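Local coordinates for protein arginyl-trna synthetase (Thermus thermophilus, PDB 1IQ0) that probably attaches L-arginine to its cognate tRNA at the expense of ATP, as a class I aminoacyl-tRNA synthetase, at residues M224-H228 against Y324-Y329; Q52-L58 against P73-L78; L92-A96 against R575-T579; R164-L168 against R186-D190; A246-A252 against L316-R320. All blocks are in the same frame, centred on the assembly; numbering follows the deposited sequence.

Interaction 1 of 5, residues M224-H228 against Y324-Y329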
# COMPACT_ATOMS: atom_id res chain seq x y z
N MET A 224 8.94 -1.81 -16.98
CA MET A 224 7.77 -2.59 -16.61
C MET A 224 8.12 -4.03 -16.25
O MET A 224 7.37 -4.68 -15.51
CB MET A 224 6.73 -2.57 -17.74
CG MET A 224 5.35 -3.06 -17.32
SD MET A 224 4.06 -2.49 -18.46
CE MET A 224 4.29 -0.72 -18.35
N ALA A 225 9.24 -4.54 -16.76
CA ALA A 225 9.65 -5.90 -16.43
C ALA A 225 10.01 -5.93 -14.94
O ALA A 225 9.76 -6.92 -14.25
CB ALA A 225 10.85 -6.31 -17.28
N THR A 226 10.58 -4.84 -14.45
CA THR A 226 10.96 -4.72 -13.05
C THR A 226 9.69 -4.60 -12.18
O THR A 226 9.60 -5.22 -11.12
CB THR A 226 11.84 -3.47 -12.83
OG1 THR A 226 12.95 -3.51 -13.73
CG2 THR A 226 12.36 -3.42 -11.40
N MET A 227 8.73 -3.80 -12.64
CA MET A 227 7.48 -3.62 -11.92
C MET A 227 6.80 -4.98 -11.76
O MET A 227 6.29 -5.32 -10.70
CB MET A 227 6.55 -2.68 -12.69
CG MET A 227 7.05 -1.24 -12.79
SD MET A 227 6.09 -0.26 -13.97
CE MET A 227 7.33 0.99 -14.47
N HIS A 228 6.80 -5.74 -12.85
CA HIS A 228 6.20 -7.07 -12.88
C HIS A 228 6.91 -8.02 -11.91
O HIS A 228 6.26 -8.77 -11.19
CB HIS A 228 6.28 -7.65 -14.30
CG HIS A 228 5.67 -9.01 -14.43
ND1 HIS A 228 4.31 -9.23 -14.37
CD2 HIS A 228 6.24 -10.23 -14.56
CE1 HIS A 228 4.07 -10.52 -14.47
NE2 HIS A 228 5.22 -11.15 -14.58
N TYR A 324 -2.98 -1.74 -23.87
CA TYR A 324 -1.56 -1.44 -23.94
C TYR A 324 -0.80 -2.71 -24.26
O TYR A 324 -0.85 -3.68 -23.50
CB TYR A 324 -1.06 -0.88 -22.61
CG TYR A 324 0.43 -0.57 -22.60
CD1 TYR A 324 0.96 0.40 -23.45
CD2 TYR A 324 1.30 -1.26 -21.76
CE1 TYR A 324 2.32 0.69 -23.45
CE2 TYR A 324 2.66 -0.98 -21.75
CZ TYR A 324 3.17 -0.00 -22.60
OH TYR A 324 4.51 0.29 -22.59
N GLU A 325 -0.11 -2.71 -25.40
CA GLU A 325 0.65 -3.87 -25.83
C GLU A 325 1.86 -4.05 -24.92
O GLU A 325 2.74 -3.19 -24.86
CB GLU A 325 1.10 -3.70 -27.28
CG GLU A 325 1.84 -4.90 -27.84
CD GLU A 325 2.26 -4.72 -29.29
OE1 GLU A 325 3.02 -3.78 -29.59
OE2 GLU A 325 1.81 -5.53 -30.13
N ASN A 326 1.90 -5.17 -24.21
CA ASN A 326 3.00 -5.48 -23.30
C ASN A 326 2.90 -6.95 -22.93
O ASN A 326 1.82 -7.54 -22.98
CB ASN A 326 2.90 -4.62 -22.04
CG ASN A 326 1.86 -5.15 -21.06
OD1 ASN A 326 2.20 -5.84 -20.11
ND2 ASN A 326 0.60 -4.84 -21.31
N PRO A 327 4.02 -7.57 -22.56
CA PRO A 327 3.99 -8.99 -22.20
C PRO A 327 3.73 -9.32 -20.74
O PRO A 327 3.75 -10.49 -20.36
CB PRO A 327 5.37 -9.47 -22.64
CG PRO A 327 6.23 -8.30 -22.26
CD PRO A 327 5.41 -7.11 -22.75
N TYR A 328 3.44 -8.31 -19.92
CA TYR A 328 3.24 -8.57 -18.50
C TYR A 328 1.80 -8.49 -17.99
O TYR A 328 1.37 -9.32 -17.19
CB TYR A 328 4.11 -7.64 -17.67
CG TYR A 328 5.51 -7.47 -18.23
CD1 TYR A 328 5.83 -6.38 -19.04
CD2 TYR A 328 6.50 -8.43 -18.00
CE1 TYR A 328 7.09 -6.24 -19.60
CE2 TYR A 328 7.77 -8.30 -18.56
CZ TYR A 328 8.06 -7.21 -19.36
OH TYR A 328 9.31 -7.08 -19.93
N TYR A 329 1.06 -7.50 -18.46
CA TYR A 329 -0.32 -7.33 -18.00
C TYR A 329 -1.32 -7.35 -19.14
O TYR A 329 -1.47 -6.37 -19.87
CB TYR A 329 -0.46 -6.02 -17.24
CG TYR A 329 0.60 -5.83 -16.18
CD1 TYR A 329 1.78 -5.15 -16.47
CD2 TYR A 329 0.42 -6.33 -14.89
CE1 TYR A 329 2.76 -4.96 -15.49
CE2 TYR A 329 1.39 -6.14 -13.90
CZ TYR A 329 2.55 -5.45 -14.21
OH TYR A 329 3.49 -5.22 -13.24
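Tyr324, first in the loop, turns its ring toward the helix. Its CE2 lies 3.8 Å from Met224 CE, and the Met224 sulfur sits at the ring edge, a Met-aromatic contact; the hydroxyl is hydrogen-bonded to Asn217. Asn326 folds the loop upon itself: its OD1 receives Tyr328 N (2.8 Å), an Asx turn, and Tyr329 N (2.6 Å), an Asx motif, while its ND2 reaches Tyr324 O and Tyr329 O. A short amide can donate and accept at once. Tyr328 lays a face over the helix backbone, with Ala225 CA 4.0 Å from the ring centroid, a CH-pi contact the small alanine allows. Tyr329 receives the edge of His228 on its face, centroids 5.7 Å apart, and its own edge meets Met224, CE1 to CG 3.7 Å; flexible methionine fits between the rings. The Tyr329 hydroxyl is hydrogen-bonded to Ala232 O. The loop, joining strands 320-323 and 333-335 of the catalytic domain's mixed sheet, thus packs on the last turns of helix 213-229.

Interaction 2 of 5, residues Q52-L58 against P73-L78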
# COMPACT_ATOMS: atom_id res chain seq x y z
N GLN A 52 -14.87 4.94 35.50
CA GLN A 52 -15.42 3.71 36.06
C GLN A 52 -16.95 3.74 36.11
O GLN A 52 -17.60 2.69 36.09
CB GLN A 52 -14.86 3.50 37.48
CG GLN A 52 -15.15 2.12 38.06
CD GLN A 52 -14.36 1.01 37.39
OE1 GLN A 52 -14.42 0.84 36.18
NE2 GLN A 52 -13.62 0.25 38.19
N ALA A 53 -17.52 4.94 36.19
CA ALA A 53 -18.97 5.10 36.24
C ALA A 53 -19.57 4.92 34.85
O ALA A 53 -20.65 4.34 34.70
CB ALA A 53 -19.32 6.48 36.79
N ILE A 54 -18.88 5.42 33.84
CA ILE A 54 -19.35 5.30 32.47
C ILE A 54 -19.28 3.84 32.03
O ILE A 54 -20.16 3.35 31.31
CB ILE A 54 -18.49 6.15 31.51
CG1 ILE A 54 -18.31 7.56 32.08
CG2 ILE A 54 -19.15 6.23 30.14
CD1 ILE A 54 -17.42 8.46 31.25
N ALA A 55 -18.25 3.14 32.49
CA ALA A 55 -18.09 1.73 32.15
C ALA A 55 -19.23 0.90 32.74
O ALA A 55 -19.84 0.09 32.04
CB ALA A 55 -16.75 1.22 32.67
N GLN A 56 -19.53 1.12 34.02
CA GLN A 56 -20.61 0.40 34.68
C GLN A 56 -21.93 0.76 34.01
O GLN A 56 -22.82 -0.09 33.86
CB GLN A 56 -20.66 0.77 36.17
CG GLN A 56 -21.78 0.09 36.94
CD GLN A 56 -21.67 -1.42 36.92
OE1 GLN A 56 -20.68 -1.99 37.38
NE2 GLN A 56 -22.69 -2.09 36.39
N GLU A 57 -22.05 2.02 33.61
CA GLU A 57 -23.24 2.52 32.94
C GLU A 57 -23.44 1.78 31.62
O GLU A 57 -24.52 1.26 31.34
CB GLU A 57 -23.09 4.02 32.67
CG GLU A 57 -24.16 4.63 31.77
CD GLU A 57 -25.53 4.64 32.40
OE1 GLU A 57 -25.67 5.23 33.49
OE2 GLU A 57 -26.46 4.05 31.81
N LEU A 58 -22.37 1.73 30.82
CA LEU A 58 -22.41 1.05 29.53
C LEU A 58 -22.77 -0.42 29.72
O LEU A 58 -23.55 -0.98 28.95
CB LEU A 58 -21.04 1.17 28.85
CG LEU A 58 -20.90 0.50 27.48
CD1 LEU A 58 -21.97 1.01 26.53
CD2 LEU A 58 -19.51 0.78 26.92
N PRO A 73 -16.42 -4.08 34.21
CA PRO A 73 -15.90 -2.71 34.27
C PRO A 73 -14.59 -2.75 35.05
O PRO A 73 -14.57 -3.09 36.23
CB PRO A 73 -16.99 -1.96 35.03
CG PRO A 73 -18.24 -2.73 34.71
CD PRO A 73 -17.76 -4.16 34.83
N VAL A 74 -13.48 -2.41 34.39
CA VAL A 74 -12.18 -2.44 35.05
C VAL A 74 -11.44 -1.11 34.99
O VAL A 74 -10.83 -0.78 33.97
CB VAL A 74 -11.27 -3.53 34.44
CG1 VAL A 74 -9.97 -3.63 35.22
CG2 VAL A 74 -12.00 -4.87 34.44
N GLY A 75 -11.50 -0.37 36.09
CA GLY A 75 -10.83 0.92 36.19
C GLY A 75 -10.72 1.74 34.91
O GLY A 75 -9.63 1.88 34.35
N GLY A 76 -11.84 2.29 34.45
CA GLY A 76 -11.82 3.10 33.25
C GLY A 76 -12.22 2.38 31.98
O GLY A 76 -12.86 2.96 31.10
N TYR A 77 -11.85 1.11 31.88
CA TYR A 77 -12.18 0.30 30.71
C TYR A 77 -13.36 -0.60 31.01
O TYR A 77 -13.72 -0.83 32.17
CB TYR A 77 -11.01 -0.61 30.30
CG TYR A 77 -9.75 0.08 29.81
CD1 TYR A 77 -8.87 0.70 30.70
CD2 TYR A 77 -9.43 0.08 28.45
CE1 TYR A 77 -7.69 1.29 30.24
CE2 TYR A 77 -8.25 0.67 27.99
CZ TYR A 77 -7.39 1.28 28.89
OH TYR A 77 -6.24 1.86 28.42
N LEU A 78 -13.98 -1.11 29.95
CA LEU A 78 -15.06 -2.08 30.09
C LEU A 78 -14.50 -3.26 29.30
O LEU A 78 -14.40 -3.20 28.07
CB LEU A 78 -16.37 -1.60 29.47
CG LEU A 78 -17.45 -2.70 29.49
CD1 LEU A 78 -17.64 -3.23 30.91
CD2 LEU A 78 -18.76 -2.16 28.95
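Residues 73-78 form the tip of a beta-hairpin, laid beside one side of helix 51-60 in the N-terminal domain. Val74 and Tyr77 are a hydrogen-bonded antiparallel pair (Val74 N to Tyr77 O 2.7 Å, Tyr77 N to Val74 O 3.0 Å), closed by the two-residue turn Gly75-Gly76. Both glycines have positive phi, and at the backbone angles of Gly76 a CB would press on the preceding carbonyl, so glycine belongs there. The helix comes near this tip: the CA atoms of Gln52 and Gly76 are 4.6 Å apart, those of Ala55 and Leu78 5.3 Å.

Side chains alternate along the hairpin: Pro73 and Leu78 point toward the helix, while Val74 and Tyr77 point away, Tyr77 meeting Phe41 edge-to-face. Ala55 permits the close approach, its small methyl lying against both Pro73 (CB to CB 4.0 Å) and Leu78 (CB to CB 4.3 Å). The long Gln52 side chain extends over the glycine turn. The amide end of Gln56 touches the proline ring, OE1 to Pro73 CG 3.7 Å, while NE2 is hydrogen-bonded to Asp60. Leu58 adds bulk one turn beyond Ala55 and also packs on helix 3-15; its CD2 touches Leu78 CD2 at 3.7 Å.

Interaction 3 of 5, residues L92-A96 against R575-T579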
# COMPACT_ATOMS: atom_id res chain seq x y z
N LEU A 92 -12.21 -20.40 13.51
CA LEU A 92 -12.19 -21.41 12.47
C LEU A 92 -12.90 -20.99 11.18
O LEU A 92 -12.53 -21.45 10.10
CB LEU A 92 -12.79 -22.71 13.01
CG LEU A 92 -12.02 -23.32 14.19
CD1 LEU A 92 -12.59 -24.69 14.53
CD2 LEU A 92 -10.54 -23.42 13.83
N ARG A 93 -13.89 -20.12 11.30
CA ARG A 93 -14.64 -19.63 10.15
C ARG A 93 -13.71 -19.09 9.06
O ARG A 93 -12.77 -18.36 9.35
CB ARG A 93 -15.62 -18.53 10.58
CG ARG A 93 -16.46 -17.95 9.46
CD ARG A 93 -17.45 -16.90 9.97
NE ARG A 93 -16.80 -15.68 10.45
CZ ARG A 93 -16.08 -14.86 9.69
NH1 ARG A 93 -15.89 -15.13 8.41
NH2 ARG A 93 -15.53 -13.77 10.22
N PRO A 94 -13.96 -19.46 7.79
CA PRO A 94 -13.13 -18.99 6.68
C PRO A 94 -13.24 -17.48 6.45
O PRO A 94 -14.34 -16.93 6.43
CB PRO A 94 -13.65 -19.79 5.49
CG PRO A 94 -15.11 -19.95 5.82
CD PRO A 94 -15.06 -20.31 7.29
N LYS A 95 -12.10 -16.82 6.28
CA LYS A 95 -12.07 -15.37 6.06
C LYS A 95 -11.86 -15.02 4.58
O LYS A 95 -10.89 -15.45 3.96
CB LYS A 95 -10.97 -14.72 6.92
CG LYS A 95 -10.01 -15.70 7.60
CD LYS A 95 -9.23 -16.56 6.59
CE LYS A 95 -8.36 -15.71 5.68
NZ LYS A 95 -7.89 -16.48 4.49
N ALA A 96 -12.78 -14.24 4.03
CA ALA A 96 -12.71 -13.83 2.63
C ALA A 96 -12.95 -12.33 2.49
O ALA A 96 -13.34 -11.66 3.45
CB ALA A 96 -13.74 -14.62 1.82
N ARG A 575 -4.22 -20.40 6.19
CA ARG A 575 -5.04 -19.62 5.28
C ARG A 575 -4.91 -18.12 5.59
O ARG A 575 -4.83 -17.30 4.69
CB ARG A 575 -6.51 -20.03 5.38
CG ARG A 575 -6.84 -21.34 4.69
CD ARG A 575 -8.29 -21.71 4.94
NE ARG A 575 -8.70 -22.90 4.20
CZ ARG A 575 -9.92 -23.43 4.27
NH1 ARG A 575 -10.84 -22.87 5.05
NH2 ARG A 575 -10.22 -24.50 3.56
N THR A 576 -4.87 -17.78 6.88
CA THR A 576 -4.74 -16.38 7.27
C THR A 576 -3.38 -15.80 6.88
O THR A 576 -3.30 -14.66 6.42
CB THR A 576 -4.95 -16.22 8.79
OG1 THR A 576 -6.28 -16.64 9.12
CG2 THR A 576 -4.77 -14.76 9.22
N LEU A 577 -2.32 -16.59 7.04
CA LEU A 577 -1.00 -16.11 6.66
C LEU A 577 -0.90 -16.00 5.13
O LEU A 577 -0.30 -15.06 4.62
CB LEU A 577 0.08 -17.04 7.20
CG LEU A 577 0.27 -17.02 8.71
CD1 LEU A 577 1.43 -17.92 9.07
CD2 LEU A 577 0.54 -15.57 9.19
N ALA A 578 -1.48 -16.96 4.41
CA ALA A 578 -1.44 -16.96 2.95
C ALA A 578 -2.18 -15.74 2.40
O ALA A 578 -1.68 -15.05 1.52
CB ALA A 578 -2.07 -18.24 2.38
N THR A 579 -3.37 -15.48 2.94
CA THR A 579 -4.18 -14.34 2.52
C THR A 579 -3.48 -13.03 2.88
O THR A 579 -3.36 -12.14 2.04
CB THR A 579 -5.57 -14.40 3.17
OG1 THR A 579 -6.27 -15.54 2.66
CG2 THR A 579 -6.39 -13.13 2.87
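Lys95 curls its side chain over Arg575, Thr576 and Thr579. Its methylenes pass Thr576, CD to OG1 3.9 Å, and the bent stem brings the ammonium group to the helix, where NZ donates to Thr579 OG1 at 2.6 Å and, weakly, to Arg575 O at 3.2 Å. A lysine suits this position because it combines a long apolar stem with a strong donor at its tip. The chi1 angle of 11° lies between the usual wells, so the stem leaves the backbone in a strained direction to get there. Arg575 O also takes the helical bond from Thr579 N (2.9 Å). Thr579, one turn after Arg575, brings its hydroxyl to the same side.

Pro94 contributes a looser touch, its CB 4.2 Å from Arg575 NH1. The hydroxyl of Thr576 is turned to Ser572 O, back along its own helix. This small surface contact links the loop after helix 84-92, in the part assigned to the catalytic domain, with helix 562-583 of the DALR anticodon-binding domain. Phe512 of helix 512-522 touches Lys95, Thr576 and Thr579, while Thr576 also meets Leu535 of helix 525-544.

Interaction 4 of 5, residues R164-L168 against R186-D190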
# COMPACT_ATOMS: atom_id res chain seq x y z
N ARG A 164 21.61 9.43 -28.86
CA ARG A 164 21.95 9.88 -30.20
C ARG A 164 23.32 10.56 -30.23
O ARG A 164 24.18 10.22 -31.03
CB ARG A 164 20.88 10.84 -30.71
CG ARG A 164 20.84 11.02 -32.21
CD ARG A 164 19.70 11.95 -32.59
NE ARG A 164 19.40 11.93 -34.02
CZ ARG A 164 18.93 10.87 -34.67
NH1 ARG A 164 18.69 9.74 -34.02
NH2 ARG A 164 18.68 10.95 -35.97
N HIS A 165 23.50 11.53 -29.33
CA HIS A 165 24.73 12.31 -29.24
C HIS A 165 25.99 11.45 -29.14
O HIS A 165 27.00 11.76 -29.77
CB HIS A 165 24.66 13.26 -28.05
CG HIS A 165 25.85 14.17 -27.92
ND1 HIS A 165 26.79 14.03 -26.92
CD2 HIS A 165 26.26 15.22 -28.68
CE1 HIS A 165 27.72 14.96 -27.06
NE2 HIS A 165 27.42 15.69 -28.12
N TYR A 166 25.93 10.39 -28.35
CA TYR A 166 27.08 9.51 -28.18
C TYR A 166 27.09 8.39 -29.20
O TYR A 166 28.00 7.56 -29.21
CB TYR A 166 27.10 8.94 -26.76
CG TYR A 166 27.29 10.01 -25.71
CD1 TYR A 166 26.26 10.34 -24.83
CD2 TYR A 166 28.48 10.74 -25.64
CE1 TYR A 166 26.40 11.37 -23.90
CE2 TYR A 166 28.64 11.77 -24.71
CZ TYR A 166 27.60 12.08 -23.85
OH TYR A 166 27.73 13.12 -22.95
N GLY A 167 26.09 8.39 -30.08
CA GLY A 167 26.01 7.36 -31.11
C GLY A 167 26.06 5.98 -30.51
O GLY A 167 26.87 5.14 -30.91
N LEU A 168 25.18 5.74 -29.54
CA LEU A 168 25.11 4.45 -28.87
C LEU A 168 24.06 3.56 -29.53
O LEU A 168 22.97 4.02 -29.86
CB LEU A 168 24.77 4.65 -27.39
CG LEU A 168 25.74 5.56 -26.64
CD1 LEU A 168 25.25 5.77 -25.22
CD2 LEU A 168 27.14 4.94 -26.65
N ARG A 186 26.43 8.89 -18.80
CA ARG A 186 27.57 9.45 -19.51
C ARG A 186 27.33 10.95 -19.74
O ARG A 186 28.23 11.76 -19.52
CB ARG A 186 27.82 8.77 -20.85
CG ARG A 186 29.28 8.89 -21.25
CD ARG A 186 29.53 9.14 -22.73
NE ARG A 186 29.44 7.93 -23.52
CZ ARG A 186 30.05 7.77 -24.69
NH1 ARG A 186 30.80 8.75 -25.19
NH2 ARG A 186 29.91 6.64 -25.37
N LEU A 187 26.12 11.30 -20.16
CA LEU A 187 25.78 12.70 -20.40
C LEU A 187 26.08 13.57 -19.19
O LEU A 187 26.69 14.64 -19.33
CB LEU A 187 24.29 12.84 -20.77
CG LEU A 187 23.81 14.28 -20.96
CD1 LEU A 187 24.52 14.91 -22.15
CD2 LEU A 187 22.29 14.31 -21.18
N HIS A 188 25.65 13.14 -18.01
CA HIS A 188 25.88 13.93 -16.80
C HIS A 188 27.30 13.91 -16.25
O HIS A 188 27.60 14.62 -15.29
CB HIS A 188 24.90 13.51 -15.69
CG HIS A 188 23.58 14.20 -15.77
ND1 HIS A 188 22.59 13.82 -16.65
CD2 HIS A 188 23.12 15.30 -15.13
CE1 HIS A 188 21.58 14.66 -16.54
NE2 HIS A 188 21.87 15.57 -15.63
N GLN A 189 28.16 13.09 -16.85
CA GLN A 189 29.55 13.04 -16.41
C GLN A 189 30.37 13.78 -17.46
O GLN A 189 31.57 14.01 -17.29
CB GLN A 189 30.05 11.59 -16.30
CG GLN A 189 29.35 10.77 -15.24
CD GLN A 189 29.96 9.38 -15.09
OE1 GLN A 189 30.22 8.69 -16.07
NE2 GLN A 189 30.18 8.97 -13.85
N ASP A 190 29.71 14.14 -18.56
CA ASP A 190 30.37 14.84 -19.65
C ASP A 190 30.82 16.23 -19.22
O ASP A 190 30.02 17.03 -18.72
CB ASP A 190 29.44 14.94 -20.85
CG ASP A 190 30.17 15.33 -22.12
OD1 ASP A 190 31.05 16.21 -22.04
OD2 ASP A 190 29.85 14.76 -23.19
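The polar part of this contact is a single hydrogen bond, Tyr166 OH to Asp190 OD2 at 2.7 Å. Tyrosine is suited to it, because its rigid ring spans the gap between the two segments, whose nearest CA atoms (Tyr166 and Leu187) are 8.5 Å apart, and delivers a hydroxyl at the far end. The other carboxylate oxygen, Asp190 OD1, accepts from Glu192 N.

Contacts with the ring face come from Arg186. Its CD stands 3.5 Å from the Tyr166 ring centroid, 16° off the ring normal, a CH-pi contact; the guanidinium runs on past the ring's CD2 side, where Tyr166 CD2 lies over the guanidinium face, 3.1 Å from NH1.

Helix 154-165 ends just here in a Schellman motif: Gly167 takes positive phi, which favours glycine, and its N bonds to Arg164 O at 2.8 Å. The chain then turns toward Leu168, bringing that residue back beside helix 176-189.

The apolar pair is Tyr166 and Leu187, CE1 to CB 4.1 Å; this buried leucine also packs on Phe161 and Ala162. Leu168 CD2 makes van der Waals contact with the guanidinium, 3.5 Å from Arg186 NH2, and the leucine also touches Phe179 and Ala183.

Interaction 5 of 5, residues A246-A252 against L316-R320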
# COMPACT_ATOMS: atom_id res chain seq x y z
N ALA A 246 -5.60 16.07 -24.58
CA ALA A 246 -6.93 16.11 -23.97
C ALA A 246 -7.29 17.51 -23.51
O ALA A 246 -8.43 17.77 -23.14
CB ALA A 246 -6.99 15.15 -22.78
N GLY A 247 -6.32 18.42 -23.53
CA GLY A 247 -6.56 19.79 -23.11
C GLY A 247 -7.02 19.94 -21.66
O GLY A 247 -7.74 20.89 -21.34
N LEU A 248 -6.61 19.03 -20.78
CA LEU A 248 -7.04 19.10 -19.38
C LEU A 248 -6.59 20.40 -18.71
O LEU A 248 -7.33 20.97 -17.91
CB LEU A 248 -6.51 17.90 -18.58
CG LEU A 248 -6.98 16.50 -19.01
CD1 LEU A 248 -6.47 15.44 -18.02
CD2 LEU A 248 -8.50 16.48 -19.06
N LEU A 249 -5.39 20.86 -19.04
CA LEU A 249 -4.87 22.09 -18.45
C LEU A 249 -5.78 23.29 -18.68
O LEU A 249 -6.23 23.93 -17.73
CB LEU A 249 -3.48 22.39 -19.00
CG LEU A 249 -2.80 23.66 -18.48
CD1 LEU A 249 -2.80 23.69 -16.94
CD2 LEU A 249 -1.39 23.69 -19.01
N GLN A 250 -6.03 23.60 -19.95
CA GLN A 250 -6.89 24.73 -20.31
C GLN A 250 -8.29 24.61 -19.71
O GLN A 250 -8.85 25.60 -19.25
CB GLN A 250 -7.00 24.87 -21.83
CG GLN A 250 -5.71 25.31 -22.50
CD GLN A 250 -5.15 26.61 -21.93
OE1 GLN A 250 -5.83 27.64 -21.93
NE2 GLN A 250 -3.91 26.57 -21.45
N LYS A 251 -8.84 23.40 -19.73
CA LYS A 251 -10.17 23.17 -19.17
C LYS A 251 -10.18 23.44 -17.67
O LYS A 251 -11.13 24.03 -17.16
CB LYS A 251 -10.61 21.72 -19.43
CG LYS A 251 -10.84 21.41 -20.91
CD LYS A 251 -11.13 19.92 -21.16
CE LYS A 251 -11.16 19.63 -22.67
NZ LYS A 251 -11.40 18.19 -22.99
N ALA A 252 -9.13 23.01 -16.98
CA ALA A 252 -9.04 23.22 -15.53
C ALA A 252 -8.91 24.71 -15.27
O ALA A 252 -9.58 25.25 -14.40
CB ALA A 252 -7.83 22.47 -14.94
N LEU A 316 -13.32 16.68 -15.05
CA LEU A 316 -12.92 16.99 -16.42
C LEU A 316 -12.80 15.73 -17.27
O LEU A 316 -12.56 14.65 -16.74
CB LEU A 316 -11.58 17.73 -16.44
CG LEU A 316 -11.52 19.15 -15.88
CD1 LEU A 316 -10.09 19.68 -16.03
CD2 LEU A 316 -12.51 20.06 -16.63
N GLU A 317 -12.96 15.88 -18.58
CA GLU A 317 -12.85 14.75 -19.51
C GLU A 317 -11.91 15.09 -20.67
O GLU A 317 -11.52 16.24 -20.84
CB GLU A 317 -14.24 14.39 -20.06
CG GLU A 317 -15.20 13.85 -19.00
CD GLU A 317 -16.59 13.57 -19.55
OE1 GLU A 317 -16.71 12.81 -20.53
OE2 GLU A 317 -17.56 14.11 -19.00
N GLY A 318 -11.56 14.08 -21.46
CA GLY A 318 -10.68 14.31 -22.60
C GLY A 318 -9.76 13.15 -22.93
O GLY A 318 -9.40 12.94 -24.09
N LEU A 319 -9.39 12.38 -21.91
CA LEU A 319 -8.50 11.24 -22.08
C LEU A 319 -9.23 10.04 -22.71
O LEU A 319 -10.38 9.75 -22.37
CB LEU A 319 -7.92 10.84 -20.71
CG LEU A 319 -6.44 11.11 -20.36
CD1 LEU A 319 -5.83 12.18 -21.25
CD2 LEU A 319 -6.33 11.50 -18.88
N ARG A 320 -8.55 9.37 -23.64
CA ARG A 320 -9.08 8.21 -24.35
C ARG A 320 -8.15 7.03 -24.11
O ARG A 320 -6.93 7.19 -24.05
CB ARG A 320 -9.17 8.49 -25.85
CG ARG A 320 -10.24 9.50 -26.20
CD ARG A 320 -10.23 9.84 -27.68
NE ARG A 320 -11.32 10.76 -28.00
CZ ARG A 320 -12.61 10.42 -28.02
NH1 ARG A 320 -12.97 9.16 -27.75
NH2 ARG A 320 -13.54 11.33 -28.28
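A Schellman motif at Gly247, also the N-cap of helix 248-256, turns the chain from one helix of the catalytic domain into the next, and the loop 316-320 packs beside this corner. Gly247 can hold the positive phi that the turn requires. Leu316 points at the helix, and its m,t rotamer carries CD1 in beside the first turn, 3.6 Å from Leu248 O and 3.8 Å from Ala252 CB, where the small alanine leaves room. Leu248 sets out sideways, yet its branched end returns to the loop: CD2 is 3.5 Å from Glu317 O and CD1 4.0 Å from Leu319 CD2. Leu319 has chi1 of -108° and chi2 of 20°, both outside the usual wells; its CD1 thereby reaches Ala246 CB at 3.5 Å. Trp311 of helix 301-312 touches Leu248 and Leu319.

Gly318 lies opposite Ala246, their CA atoms 4.4 Å apart. A CB there would clash with Ala246 O and crowd the preceding carbonyl, so glycine fits. Lys251 extends with chi2 to chi4 all t, its stem lying on Leu316, with Lys251 CB 3.8 Å from Leu316 CD2. Its NZ donates to two backbone carbonyls, Ala246 O at 3.0 Å and Glu317 O at 2.9 Å.

In the fold
The five contacts are spread over the monomer and make no contact with one another, apart from the adjoining segments of interactions 1 and 5: residues 316-320 lead through strand 320-323 into 324-329, so that short strand separates two helix-loop contacts whose centres are 27 Å apart. Interaction 4 lies on the same side of the molecule as interaction 1, centres 28 Å apart. Interaction 2, in the N-terminal domain, is the remote one, its centre 72 Å from that of interaction 4. Interaction 3 closes the longest loop, and interactions 1, 4 and 5 lie within it. Interaction 1 approaches the predicted 'HIGH' region, which in class I synthetases takes part in ATP binding: Met227 touches Thr110, just before Val112 to His122.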